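Local structure of putative transcriptional regulator, sugar-binding family (Arthrobacter aurescens, 3NZE) at residues F120-F125 against R139-I144. The protein is a putative transcriptional regulator of the SorC family that probably binds DNA and a carbohydrate. Numbering follows the deposited sequence.
Sequences FPVPAF and RSVQRI
Phe120 meets Ile144 obliquely, with CD1 of its ring 3.5 Å from the branch methyl CG2 of Ile144. The next ring atom, CE1, reaches Val141 CG1 at 3.9 Å, so one side of the ring spans two residues that lie about one helical turn apart. Phe120 CG lies anti to the backbone N (chi1 -162°), beside the carbonyl carbon; although the CB bond does not point at the helix, the ring end comes nearer it. Val122 CG2, from the same loop, lies 3.6 Å above the ring plane, offset toward the rim, and so packs against one face. The other methyl of this valine, CG1, touches Val141 CG2 at 3.7 Å, the two side chains crossing at about a right angle. Pro121 is looser, its CD 4.2 Å from Ile144 CG1 and its CG 4.3 Å from Ser140 OG, at the exposed margin. It is the centre of an inverse gamma turn, closed by the hydrogen bond from Val122 N to Phe120 O, 2.8 Å. The contact is carried mainly by apolar side chains, with 240 Å² buried in total. The loop follows strand 116-118 of the mixed, mainly parallel sheet, consistent with a Rossmann-like sugar-binding domain, and the start of helix 139-149 packs on it. Farther along that helix Leu145 and Gln148 also contact Phe120, while Met135 of helix 129-135 touches both Val122 and Val141. Ile144 additionally approaches Glu118, a residue of a calcium site of this protein that is not occupied on this chain, and Gln87 of the adjacent parallel strand 84-87 holds Phe120 N.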
ATOM      1  N   PHE A 120      15.697  -0.951  -1.914  1.00 21.00           N
ATOM      2  CA  PHE A 120      15.669  -2.273  -1.305  1.00 19.32           C
ATOM      3  C   PHE A 120      16.167  -3.240  -2.386  1.00 22.78           C
ATOM      4  O   PHE A 120      15.448  -3.509  -3.345  1.00 22.12           O
ATOM      5  CB  PHE A 120      14.204  -2.559  -0.943  1.00 24.79           C
ATOM      6  CG  PHE A 120      13.990  -3.668   0.066  1.00 24.51           C
ATOM      7  CD1 PHE A 120      15.004  -4.105   0.901  1.00 23.37           C
ATOM      8  CD2 PHE A 120      12.738  -4.249   0.192  1.00 23.32           C
ATOM      9  CE1 PHE A 120      14.770  -5.121   1.831  1.00 25.51           C
ATOM     10  CE2 PHE A 120      12.498  -5.258   1.101  1.00 22.91           C
ATOM     11  CZ  PHE A 120      13.511  -5.694   1.930  1.00 22.70           C
ATOM     12  N   PRO A 121      17.406  -3.752  -2.246  1.00 19.50           N
ATOM     13  CA  PRO A 121      18.012  -4.508  -3.357  1.00 21.17           C
ATOM     14  C   PRO A 121      17.554  -5.966  -3.399  1.00 23.58           C
ATOM     15  O   PRO A 121      18.376  -6.882  -3.330  1.00 23.13           O
ATOM     16  CB  PRO A 121      19.508  -4.433  -3.042  1.00 25.58           C
ATOM     17  CG  PRO A 121      19.551  -4.410  -1.559  1.00 22.55           C
ATOM     18  CD  PRO A 121      18.366  -3.538  -1.149  1.00 21.88           C
ATOM     19  N   VAL A 122      16.246  -6.165  -3.524  1.00 20.39           N
ATOM     20  CA  VAL A 122      15.645  -7.496  -3.530  1.00 22.11           C
ATOM     21  C   VAL A 122      14.548  -7.533  -4.597  1.00 16.22           C
ATOM     22  O   VAL A 122      13.979  -6.480  -4.935  1.00 17.42           O
ATOM     23  CB  VAL A 122      15.060  -7.854  -2.134  1.00 30.12           C
ATOM     24  CG1 VAL A 122      16.073  -7.547  -1.032  1.00 26.52           C
ATOM     25  CG2 VAL A 122      13.788  -7.100  -1.880  1.00 26.26           C
ATOM     26  N   PRO A 123      14.255  -8.727  -5.152  1.00 18.97           N
ATOM     27  CA  PRO A 123      13.247  -8.803  -6.222  1.00 16.87           C
ATOM     28  C   PRO A 123      11.838  -8.507  -5.694  1.00 17.95           C
ATOM     29  O   PRO A 123      11.663  -8.316  -4.492  1.00 17.33           O
ATOM     30  CB  PRO A 123      13.337 -10.259  -6.705  1.00 20.55           C
ATOM     31  CG  PRO A 123      14.612 -10.815  -6.111  1.00 24.91           C
ATOM     32  CD  PRO A 123      14.880 -10.036  -4.872  1.00 20.63           C
ATOM     33  N   ALA A 124      10.847  -8.500  -6.578  1.00 17.33           N
ATOM     34  CA  ALA A 124       9.479  -8.148  -6.188  1.00 19.62           C
ATOM     35  C   ALA A 124       8.879  -9.122  -5.182  1.00 20.85           C
ATOM     36  O   ALA A 124       8.046  -8.741  -4.375  1.00 20.19           O
ATOM     37  CB  ALA A 124       8.574  -8.056  -7.430  1.00 22.05           C
ATOM     38  N   PHE A 125       9.306 -10.378  -5.251  1.00 17.50           N
ATOM     39  CA  PHE A 125       8.729 -11.455  -4.451  1.00 16.47           C
ATOM     40  C   PHE A 125       9.641 -12.646  -4.704  1.00 18.54           C
ATOM     41  O   PHE A 125      10.334 -12.684  -5.726  1.00 21.95           O
ATOM     42  CB  PHE A 125       7.311 -11.755  -4.961  1.00 17.80           C
ATOM     43  CG  PHE A 125       6.424 -12.443  -3.958  1.00 19.03           C
ATOM     44  CD1 PHE A 125       5.769 -11.711  -2.984  1.00 19.72           C
ATOM     45  CD2 PHE A 125       6.223 -13.815  -4.012  1.00 19.57           C
ATOM     46  CE1 PHE A 125       4.939 -12.334  -2.062  1.00 20.92           C
ATOM     47  CE2 PHE A 125       5.396 -14.445  -3.088  1.00 21.94           C
ATOM     48  CZ  PHE A 125       4.752 -13.698  -2.123  1.00 18.39           C
ATOM     49  N   ARG A 139      23.782  -8.538   4.820  1.00 24.98           N
ATOM     50  CA  ARG A 139      23.876  -7.219   5.450  1.00 22.78           C
ATOM     51  C   ARG A 139      23.226  -6.122   4.603  1.00 23.24           C
ATOM     52  O   ARG A 139      22.611  -5.196   5.128  1.00 20.62           O
ATOM     53  CB  ARG A 139      25.334  -6.878   5.766  1.00 19.22           C
ATOM     54  CG  ARG A 139      25.903  -7.697   6.906  1.00 25.44           C
ATOM     55  CD  ARG A 139      27.413  -7.601   6.944  1.00 27.02           C
ATOM     56  NE  ARG A 139      27.978  -8.009   5.670  1.00 29.02           N
ATOM     57  CZ  ARG A 139      29.245  -7.824   5.317  1.00 32.42           C
ATOM     58  NH1 ARG A 139      29.660  -8.229   4.129  1.00 31.11           N
ATOM     59  NH2 ARG A 139      30.088  -7.221   6.145  1.00 36.31           N
ATOM     60  N   SER A 140      23.354  -6.232   3.284  1.00 21.96           N
ATOM     61  CA  SER A 140      22.779  -5.230   2.404  1.00 20.72           C
ATOM     62  C   SER A 140      21.277  -5.153   2.612  1.00 23.84           C
ATOM     63  O   SER A 140      20.692  -4.072   2.567  1.00 22.36           O
ATOM     64  CB  SER A 140      23.091  -5.558   0.944  1.00 22.65           C
ATOM     65  OG  SER A 140      22.457  -6.765   0.578  1.00 25.10           O
ATOM     66  N   VAL A 141      20.656  -6.303   2.841  1.00 21.36           N
ATOM     67  CA  VAL A 141      19.214  -6.352   3.044  1.00 19.39           C
ATOM     68  C   VAL A 141      18.865  -5.889   4.451  1.00 21.93           C
ATOM     69  O   VAL A 141      17.968  -5.064   4.636  1.00 24.81           O
ATOM     70  CB  VAL A 141      18.645  -7.758   2.790  1.00 21.07           C
ATOM     71  CG1 VAL A 141      17.174  -7.818   3.178  1.00 25.03           C
ATOM     72  CG2 VAL A 141      18.836  -8.146   1.321  1.00 22.00           C
ATOM     73  N   GLN A 142      19.602  -6.405   5.429  1.00 21.85           N
ATOM     74  CA  GLN A 142      19.338  -6.124   6.841  1.00 27.05           C
ATOM     75  C   GLN A 142      19.402  -4.634   7.165  1.00 28.25           C
ATOM     76  O   GLN A 142      18.626  -4.138   7.984  1.00 25.50           O
ATOM     77  CB  GLN A 142      20.307  -6.912   7.730  1.00 26.85           C
ATOM     78  CG  GLN A 142      20.036  -8.403   7.733  1.00 34.64           C
ATOM     79  CD  GLN A 142      21.137  -9.215   8.402  1.00 46.13           C
ATOM     80  OE1 GLN A 142      22.245  -8.723   8.637  1.00 43.28           O
ATOM     81  NE2 GLN A 142      20.834 -10.471   8.705  1.00 49.47           N
ATOM     82  N   ARG A 143      20.313  -3.909   6.520  1.00 26.38           N
ATOM     83  CA  ARG A 143      20.434  -2.479   6.772  0.52 31.35           C
ATOM     84  C   ARG A 143      19.166  -1.741   6.334  1.00 31.28           C
ATOM     85  O   ARG A 143      18.760  -0.756   6.948  1.00 29.62           O
ATOM     86  CB  ARG A 143      21.666  -1.908   6.076  0.52 36.96           C
ATOM     87  CG  ARG A 143      22.997  -2.442   6.601  0.52 45.98           C
ATOM     88  CD  ARG A 143      23.315  -1.929   8.003  0.52 53.46           C
ATOM     89  NE  ARG A 143      22.548  -2.614   9.039  0.52 60.30           N
ATOM     90  CZ  ARG A 143      22.826  -3.834   9.487  0.52 67.44           C
ATOM     91  NH1 ARG A 143      23.849  -4.512   8.983  0.52 69.28           N
ATOM     92  NH2 ARG A 143      22.077  -4.382  10.434  0.52 68.16           N
ATOM     93  N   ILE A 144      18.535  -2.230   5.273  1.00 21.30           N
ATOM     94  CA  ILE A 144      17.264  -1.660   4.848  1.00 18.22           C
ATOM     95  C   ILE A 144      16.115  -2.094   5.766  1.00 19.61           C
ATOM     96  O   ILE A 144      15.255  -1.281   6.103  1.00 23.89           O
ATOM     97  CB  ILE A 144      16.944  -2.003   3.381  1.00 20.69           C
ATOM     98  CG1 ILE A 144      18.050  -1.451   2.476  1.00 21.52           C
ATOM     99  CG2 ILE A 144      15.594  -1.407   2.976  1.00 20.80           C
ATOM    100  CD1 ILE A 144      18.231   0.052   2.588  1.00 21.85           C
TER